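Local coordinates for uncharacterized protein YPL067C (Saccharomyces cerevisiae, PDB 5KCI), which is of unknown function, a cytoplasmic protein possibly connected with histidine triad proteins and amyloid toxicity, at residues A[55-60]-A[159-164]; A[62-67]-A[86-91]. All coordinates share one frame; numbering follows the deposited sequence.

Contact 1: A[55-60]-A[159-164]. With SO4 (sulfate ion), chain D.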
ATOM      1  N   ASP A  55      16.448  12.656  -3.983  1.00 35.08           N
ATOM      2  CA  ASP A  55      16.395  11.198  -4.017  1.00 33.84           C
ATOM      3  C   ASP A  55      15.242  10.791  -3.096  1.00 37.85           C
ATOM      4  O   ASP A  55      15.377  10.867  -1.873  1.00 35.06           O
ATOM      5  CB  ASP A  55      17.714  10.590  -3.555  1.00 34.88           C
ATOM      6  CG  ASP A  55      17.703   9.055  -3.578  1.00 46.47           C
ATOM      7  OD1 ASP A  55      16.658   8.426  -3.262  1.00 36.47           O
ATOM      8  OD2 ASP A  55      18.745   8.491  -3.933  1.00 59.25           O
ATOM      9  N   MET A  56      14.113  10.373  -3.685  1.00 33.86           N
ATOM     10  CA  MET A  56      12.893  10.096  -2.913  1.00 34.07           C
ATOM     11  C   MET A  56      13.010   8.853  -2.035  1.00 30.31           C
ATOM     12  O   MET A  56      12.312   8.752  -1.023  1.00 38.50           O
ATOM     13  CB  MET A  56      11.705   9.955  -3.860  1.00 36.12           C
ATOM     14  CG  MET A  56      11.288  11.301  -4.466  1.00 40.14           C
ATOM     15  SD  MET A  56      10.805  12.510  -3.188  1.00 44.95           S
ATOM     16  CE  MET A  56       9.400  11.639  -2.470  1.00 42.97           C
ATOM     17  N   ASN A  57      13.901   7.925  -2.368  1.00 30.88           N
ATOM     18  CA  ASN A  57      14.200   6.843  -1.434  1.00 31.85           C
ATOM     19  C   ASN A  57      14.721   7.387  -0.108  1.00 34.88           C
ATOM     20  O   ASN A  57      14.233   7.023   0.972  1.00 35.27           O
ATOM     21  CB  ASN A  57      15.210   5.898  -2.059  1.00 35.38           C
ATOM     22  CG  ASN A  57      14.730   5.356  -3.366  1.00 39.85           C
ATOM     23  OD1 ASN A  57      13.846   4.499  -3.396  1.00 32.78           O
ATOM     24  ND2 ASN A  57      15.311   5.843  -4.469  1.00 45.38           N
ATOM     25  N   GLN A  58      15.682   8.294  -0.166  1.00 35.46           N
ATOM     26  CA  GLN A  58      16.228   8.839   1.070  1.00 38.45           C
ATOM     27  C   GLN A  58      15.183   9.673   1.789  1.00 40.27           C
ATOM     28  O   GLN A  58      15.119   9.678   3.025  1.00 38.06           O
ATOM     29  CB  GLN A  58      17.472   9.672   0.776  1.00 38.33           C
ATOM     30  CG  GLN A  58      18.151  10.244   2.017  1.00 39.13           C
ATOM     31  CD  GLN A  58      18.623   9.174   2.978  1.00 41.73           C
ATOM     32  OE1 GLN A  58      18.628   9.382   4.187  1.00 51.12           O
ATOM     33  NE2 GLN A  58      19.061   8.044   2.448  1.00 44.43           N
ATOM     34  N   TYR A  59      14.367  10.394   1.024  1.00 32.07           N
ATOM     35  CA  TYR A  59      13.346  11.235   1.630  1.00 34.33           C
ATOM     36  C   TYR A  59      12.389  10.382   2.435  1.00 36.88           C
ATOM     37  O   TYR A  59      12.157  10.637   3.615  1.00 42.45           O
ATOM     38  CB  TYR A  59      12.577  11.992   0.557  1.00 33.45           C
ATOM     39  CG  TYR A  59      11.479  12.872   1.151  1.00 33.17           C
ATOM     40  CD1 TYR A  59      11.781  14.113   1.684  1.00 45.23           C
ATOM     41  CD2 TYR A  59      10.165  12.443   1.190  1.00 42.63           C
ATOM     42  CE1 TYR A  59      10.795  14.922   2.235  1.00 45.95           C
ATOM     43  CE2 TYR A  59       9.165  13.248   1.732  1.00 43.44           C
ATOM     44  CZ  TYR A  59       9.491  14.476   2.251  1.00 51.89           C
ATOM     45  OH  TYR A  59       8.510  15.265   2.799  1.00 51.40           O
ATOM     46  N   VAL A  60      11.884   9.315   1.817  1.00 34.68           N
ATOM     47  CA  VAL A  60      10.914   8.459   2.488  1.00 31.25           C
ATOM     48  C   VAL A  60      11.540   7.820   3.714  1.00 39.42           C
ATOM     49  O   VAL A  60      10.949   7.816   4.802  1.00 32.00           O
ATOM     50  CB  VAL A  60      10.370   7.406   1.512  1.00 32.96           C
ATOM     51  CG1 VAL A  60       9.482   6.418   2.237  1.00 32.46           C
ATOM     52  CG2 VAL A  60       9.586   8.107   0.401  1.00 35.74           C
ATOM     53  N   GLN A 159       7.194   1.854 -11.016  1.00 32.27           N
ATOM     54  CA  GLN A 159       7.263   2.277  -9.628  1.00 36.02           C
ATOM     55  C   GLN A 159       8.170   3.491  -9.476  1.00 42.96           C
ATOM     56  O   GLN A 159       8.990   3.803 -10.342  1.00 43.53           O
ATOM     57  CB  GLN A 159       7.767   1.138  -8.731  1.00 38.82           C
ATOM     58  CG  GLN A 159       9.215   0.770  -8.998  1.00 50.82           C
ATOM     59  CD  GLN A 159       9.782  -0.260  -8.030  1.00 49.58           C
ATOM     60  OE1 GLN A 159       9.247  -0.495  -6.936  1.00 39.43           O
ATOM     61  NE2 GLN A 159      10.893  -0.883  -8.438  1.00 37.81           N
ATOM     62  N   SER A 160       8.012   4.173  -8.354  1.00 43.61           N
ATOM     63  CA  SER A 160       9.019   5.096  -7.859  1.00 40.05           C
ATOM     64  C   SER A 160       9.482   4.603  -6.499  1.00 35.19           C
ATOM     65  O   SER A 160       8.936   3.649  -5.945  1.00 45.08           O
ATOM     66  CB  SER A 160       8.464   6.518  -7.783  1.00 45.30           C
ATOM     67  OG  SER A 160       8.114   6.948  -9.078  1.00 51.30           O
ATOM     68  N   VAL A 161      10.546   5.214  -5.995  1.00 36.99           N
ATOM     69  CA  VAL A 161      11.052   4.865  -4.680  1.00 39.04           C
ATOM     70  C   VAL A 161      11.344   3.374  -4.662  1.00 41.10           C
ATOM     71  O   VAL A 161      10.816   2.644  -3.816  1.00 37.41           O
ATOM     72  CB  VAL A 161      10.038   5.231  -3.587  1.00 31.17           C
ATOM     73  CG1 VAL A 161      10.657   5.109  -2.203  1.00 35.11           C
ATOM     74  CG2 VAL A 161       9.484   6.653  -3.834  1.00 38.42           C
ATOM     75  N   ALA A 162      12.184   2.910  -5.587  1.00 41.93           N
ATOM     76  CA  ALA A 162      12.329   1.469  -5.764  1.00 39.65           C
ATOM     77  C   ALA A 162      13.167   0.801  -4.687  1.00 45.47           C
ATOM     78  O   ALA A 162      13.184  -0.432  -4.627  1.00 51.83           O
ATOM     79  CB  ALA A 162      12.921   1.179  -7.136  1.00 47.71           C
ATOM     80  N   ARG A 163      13.845   1.562  -3.834  1.00 31.82           N
ATOM     81  CA  ARG A 163      14.686   0.973  -2.807  1.00 36.15           C
ATOM     82  C   ARG A 163      13.918   0.684  -1.532  1.00 28.48           C
ATOM     83  O   ARG A 163      14.471   0.076  -0.617  1.00 31.10           O
ATOM     84  CB  ARG A 163      15.896   1.879  -2.502  1.00 46.52           C
ATOM     85  CG  ARG A 163      16.952   1.944  -3.621  1.00 64.93           C
ATOM     86  CD  ARG A 163      18.071   2.948  -3.325  1.00 82.55           C
ATOM     87  NE  ARG A 163      19.252   2.325  -2.727  1.00107.97           N
ATOM     88  CZ  ARG A 163      20.353   1.975  -3.394  1.00123.43           C
ATOM     89  NH1 ARG A 163      20.462   2.179  -4.703  1.00130.23           N
ATOM     90  NH2 ARG A 163      21.362   1.414  -2.743  1.00125.17           N
ATOM     91  N   ILE A 164      12.631   1.055  -1.451  1.00 32.15           N
ATOM     92  CA  ILE A 164      11.841   0.764  -0.275  1.00 32.82           C
ATOM     93  C   ILE A 164      10.582   0.048  -0.743  1.00 29.81           C
ATOM     94  O   ILE A 164       9.822   0.586  -1.558  1.00 30.52           O
ATOM     95  CB  ILE A 164      11.455   2.027   0.518  1.00 30.52           C
ATOM     96  CG1 ILE A 164      12.657   2.956   0.683  1.00 35.17           C
ATOM     97  CG2 ILE A 164      10.841   1.621   1.881  1.00 31.48           C
ATOM     98  CD1 ILE A 164      12.337   4.308   1.162  1.00 38.09           C
TER
HETATM   99  S   SO4 D 203       4.637   3.561  -6.964  1.00 42.29           S
HETATM  100  O1  SO4 D 203       6.006   3.944  -6.548  1.00 43.09           O
HETATM  101  O2  SO4 D 203       4.276   2.202  -6.602  1.00 39.52           O
HETATM  102  O3  SO4 D 203       3.658   4.468  -6.325  1.00 51.00           O
HETATM  103  O4  SO4 D 203       4.520   3.697  -8.411  1.00 48.63           O
HETATM  104  O   HOH W   1      13.871   5.255  -7.394  1.00 50.25           O
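Asn57, in the first turn of helix 56-64, comes nearest to Val161, with 4.9 Å between Asn57 CA and Val161 CA, where the chain enters a type I beta turn running to Ile164. The Asn57 amide carries the contact. Its CG lies anti to the carbonyl carbon (chi1 -57°), and OD1 accepts a hydrogen bond from the Arg163 backbone, 3.0 Å from Arg163 N to Asn57 OD1, fairly straight at 160°. The donor sits above the carbonyl plane, 45° out of it. The other end of the amide is held too: Asn57 ND2 gives a bond of 3.2 Å to Asp55 OD1, the same oxygen that caps the helix by accepting from Gln58 N on the opposite face of the carboxylate. Beside this amide, Ile164 CD1 packs 3.7 Å from Val60 CB, and Val161 CG2 lies 4.0 Å from Met56 CB. Trp108 of strand 102-109 adjoins Val60, Val161 and Ile164. Just before Val161, Ser160 N binds a sulfate ion, probably from the crystallisation liquor, which His166, His168 and Asn154 also hold. Partnered at each end, the Asn57 amide is fixed in rotation, and the Asp55 carboxylate at ND2 would probably polarise it and strengthen OD1 as an acceptor.

Contact 2: A[62-67]-A[86-91]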
ATOM      1  N   GLN A  62      13.811   8.965   5.536  1.00 42.04           N
ATOM      2  CA  GLN A  62      13.902  10.004   6.553  1.00 49.36           C
ATOM      3  C   GLN A  62      12.554  10.215   7.223  1.00 45.22           C
ATOM      4  O   GLN A  62      12.474  10.310   8.449  1.00 42.73           O
ATOM      5  CB  GLN A  62      14.381  11.317   5.933  1.00 58.40           C
ATOM      6  CG  GLN A  62      15.818  11.295   5.393  1.00 59.37           C
ATOM      7  CD  GLN A  62      16.852  11.552   6.469  1.00 58.34           C
ATOM      8  OE1 GLN A  62      16.593  12.273   7.430  1.00 59.19           O
ATOM      9  NE2 GLN A  62      18.036  10.962   6.311  1.00 62.50           N
ATOM     10  N   LYS A  63      11.494  10.329   6.421  1.00 41.34           N
ATOM     11  CA  LYS A  63      10.160  10.611   6.956  1.00 42.85           C
ATOM     12  C   LYS A  63       9.631   9.466   7.800  1.00 42.35           C
ATOM     13  O   LYS A  63       8.895   9.702   8.764  1.00 44.83           O
ATOM     14  CB  LYS A  63       9.172  10.885   5.827  1.00 41.59           C
ATOM     15  CG  LYS A  63       9.431  12.131   4.992  1.00 51.81           C
ATOM     16  CD  LYS A  63       9.593  13.405   5.819  1.00 58.95           C
ATOM     17  CE  LYS A  63       8.338  13.775   6.593  1.00 64.20           C
ATOM     18  NZ  LYS A  63       8.614  14.902   7.529  1.00 64.64           N
ATOM     19  N   LEU A  64       9.955   8.227   7.440  1.00 43.98           N
ATOM     20  CA  LEU A  64       9.435   7.082   8.169  1.00 41.39           C
ATOM     21  C   LEU A  64      10.256   6.785   9.411  1.00 47.40           C
ATOM     22  O   LEU A  64       9.840   5.951  10.219  1.00 45.58           O
ATOM     23  CB  LEU A  64       9.401   5.848   7.268  1.00 37.93           C
ATOM     24  CG  LEU A  64       8.372   5.876   6.136  1.00 34.99           C
ATOM     25  CD1 LEU A  64       8.396   4.618   5.304  1.00 29.18           C
ATOM     26  CD2 LEU A  64       6.969   6.083   6.683  1.00 41.62           C
ATOM     27  N   GLY A  65      11.397   7.449   9.569  1.00 41.82           N
ATOM     28  CA  GLY A  65      12.291   7.194  10.683  1.00 46.72           C
ATOM     29  C   GLY A  65      13.191   6.005  10.468  1.00 46.91           C
ATOM     30  O   GLY A  65      13.626   5.380  11.443  1.00 48.67           O
ATOM     31  N   TRP A  66      13.466   5.655   9.211  1.00 43.25           N
ATOM     32  CA  TRP A  66      14.203   4.444   8.887  1.00 45.13           C
ATOM     33  C   TRP A  66      15.629   4.718   8.413  1.00 54.29           C
ATOM     34  O   TRP A  66      16.325   3.776   8.024  1.00 45.35           O
ATOM     35  CB  TRP A  66      13.450   3.650   7.815  1.00 37.42           C
ATOM     36  CG  TRP A  66      12.074   3.156   8.268  1.00 38.41           C
ATOM     37  CD1 TRP A  66      11.503   3.318   9.512  1.00 41.71           C
ATOM     38  CD2 TRP A  66      11.116   2.436   7.481  1.00 33.87           C
ATOM     39  NE1 TRP A  66      10.243   2.734   9.539  1.00 36.63           N
ATOM     40  CE2 TRP A  66       9.980   2.194   8.308  1.00 34.13           C
ATOM     41  CE3 TRP A  66      11.090   1.985   6.162  1.00 32.55           C
ATOM     42  CZ2 TRP A  66       8.841   1.518   7.846  1.00 30.79           C
ATOM     43  CZ3 TRP A  66       9.954   1.313   5.712  1.00 32.47           C
ATOM     44  CH2 TRP A  66       8.846   1.084   6.558  1.00 30.49           C
ATOM     45  N   SER A  67      16.082   5.968   8.439  1.00 67.85           N
ATOM     46  CA  SER A  67      17.443   6.287   8.019  1.00 80.62           C
ATOM     47  C   SER A  67      18.470   5.659   8.963  1.00101.58           C
ATOM     48  O   SER A  67      18.167   5.287  10.100  1.00109.18           O
ATOM     49  CB  SER A  67      17.645   7.803   7.967  1.00 71.12           C
ATOM     50  OG  SER A  67      17.520   8.381   9.255  1.00 66.69           O
ATOM     51  N   LEU A  86       8.724  -2.145  11.650  1.00 40.53           N
ATOM     52  CA  LEU A  86       9.229  -2.567  10.355  1.00 38.25           C
ATOM     53  C   LEU A  86       8.312  -2.171   9.206  1.00 35.79           C
ATOM     54  O   LEU A  86       8.613  -2.504   8.053  1.00 31.56           O
ATOM     55  CB  LEU A  86       9.429  -4.087  10.343  1.00 38.58           C
ATOM     56  CG  LEU A  86      10.504  -4.633  11.302  1.00 40.74           C
ATOM     57  CD1 LEU A  86      10.607  -6.146  11.205  1.00 47.49           C
ATOM     58  CD2 LEU A  86      11.858  -4.010  11.014  1.00 42.85           C
ATOM     59  N   TYR A  87       7.191  -1.501   9.484  1.00 31.67           N
ATOM     60  CA  TYR A  87       6.284  -1.112   8.419  1.00 26.01           C
ATOM     61  C   TYR A  87       5.531   0.149   8.811  1.00 28.18           C
ATOM     62  O   TYR A  87       5.536   0.577   9.967  1.00 33.13           O
ATOM     63  CB  TYR A  87       5.308  -2.263   8.086  1.00 24.95           C
ATOM     64  CG  TYR A  87       4.509  -2.751   9.261  1.00 28.75           C
ATOM     65  CD1 TYR A  87       3.317  -2.136   9.649  1.00 28.07           C
ATOM     66  CD2 TYR A  87       4.947  -3.837   9.995  1.00 32.06           C
ATOM     67  CE1 TYR A  87       2.590  -2.612  10.744  1.00 28.40           C
ATOM     68  CE2 TYR A  87       4.233  -4.307  11.094  1.00 32.82           C
ATOM     69  CZ  TYR A  87       3.069  -3.693  11.470  1.00 27.13           C
ATOM     70  OH  TYR A  87       2.367  -4.177  12.567  1.00 31.37           O
ATOM     71  N   ALA A  88       4.861   0.738   7.826  1.00 25.96           N
ATOM     72  CA  ALA A  88       4.059   1.929   8.064  1.00 28.50           C
ATOM     73  C   ALA A  88       2.986   2.015   6.990  1.00 33.38           C
ATOM     74  O   ALA A  88       3.247   1.729   5.821  1.00 27.82           O
ATOM     75  CB  ALA A  88       4.929   3.187   8.058  1.00 27.53           C
ATOM     76  N   VAL A  89       1.786   2.411   7.386  1.00 28.41           N
ATOM     77  CA  VAL A  89       0.672   2.586   6.458  1.00 28.99           C
ATOM     78  C   VAL A  89       0.341   4.073   6.389  1.00 31.05           C
ATOM     79  O   VAL A  89       0.256   4.755   7.419  1.00 33.29           O
ATOM     80  CB  VAL A  89      -0.541   1.723   6.857  1.00 31.23           C
ATOM     81  CG1 VAL A  89      -1.029   2.072   8.221  1.00 45.21           C
ATOM     82  CG2 VAL A  89      -1.659   1.884   5.841  1.00 32.10           C
ATOM     83  N   ARG A  90       0.196   4.584   5.164  1.00 31.05           N
ATOM     84  CA  ARG A  90      -0.125   5.978   4.907  1.00 28.62           C
ATOM     85  C   ARG A  90      -1.246   6.060   3.888  1.00 29.46           C
ATOM     86  O   ARG A  90      -1.438   5.143   3.093  1.00 29.54           O
ATOM     87  CB  ARG A  90       1.090   6.747   4.362  1.00 27.88           C
ATOM     88  CG  ARG A  90       2.271   6.816   5.304  1.00 36.87           C
ATOM     89  CD  ARG A  90       2.054   7.849   6.379  1.00 43.36           C
ATOM     90  NE  ARG A  90       3.204   8.019   7.266  1.00 44.89           N
ATOM     91  CZ  ARG A  90       3.481   7.241   8.307  1.00 50.36           C
ATOM     92  NH1 ARG A  90       2.705   6.215   8.603  1.00 50.32           N
ATOM     93  NH2 ARG A  90       4.551   7.486   9.051  1.00 53.88           N
ATOM     94  N   ALA A  91      -2.027   7.137   3.948  1.00 30.87           N
ATOM     95  CA  ALA A  91      -2.936   7.433   2.850  1.00 29.26           C
ATOM     96  C   ALA A  91      -2.131   7.891   1.639  1.00 38.19           C
ATOM     97  O   ALA A  91      -1.158   8.632   1.779  1.00 35.91           O
ATOM     98  CB  ALA A  91      -3.946   8.511   3.268  1.00 40.84           C
TER
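Trp66 sets the outer edge of its ring against the backbone of strand 87-91, just after helix 56-64 ends. The bond to CB already heads for the strand. CG then lies anti to the carbonyl carbon (chi1 -63°), and the indole extends from there with its benzene half foremost. Leu64 CB sits 3.7 Å above the Trp66 ring plane, offset toward the rim, so this leucine rests on one face of the indole. At the tip, CZ2 meets the peptide nearly in the ring plane, 3.7 Å from Trp66 CZ2 to Tyr87 C, and also approaches the methyl of Ala88. Its neighbour CH2 comes obliquely to the carbonyl of Leu86, with 3.9 Å between Trp66 CH2 and Leu86 O. Further along the strand Leu64 CD2 touches Ala88 CB at 3.8 Å and covers one face of the Arg90 guanidinium, 3.7 Å from Leu64 CD2 to Arg90 NH2. That guanidinium is steadied by a bond of 3.1 Å from Arg90 NH1 to Val89 O. Lys110 makes a cation-pi contact with Trp66, and Trp108 packs on both Leu64 and Trp66. An alanine in place of Trp66 would probably leave Lys110 without its aromatic partner and open a gap between Leu64 CB and the Tyr87 backbone. Gly65, with positive phi (82°), ends the helix in a Schellman motif, a helix C-terminus here packed on the outermost strand of a four-stranded antiparallel sheet, close to a bound zinc ion.

How the contacts relate
From the N terminus the chain runs through helices 19-28 and 38-51 before it reaches 55-60 and, on helix 56-64, 62-67. An irregular run leads to strand 87-91, and contact 2 closes this short loop. The chain continues through strand 102-109, two helices and strand 149-152 before 159-164 returns to the start of helix 56-64 and closes the longer loop of contact 1, within which contact 2 lies. The helix is tied at its beginning to the loop before strand 165-172 and at its end to the edge strand. The two contacts, with centres about 11 Å apart, meet where Ile164 CG2 packs 3.9 Å from Trp66 CZ3, and Trp108 in the sheet borders both.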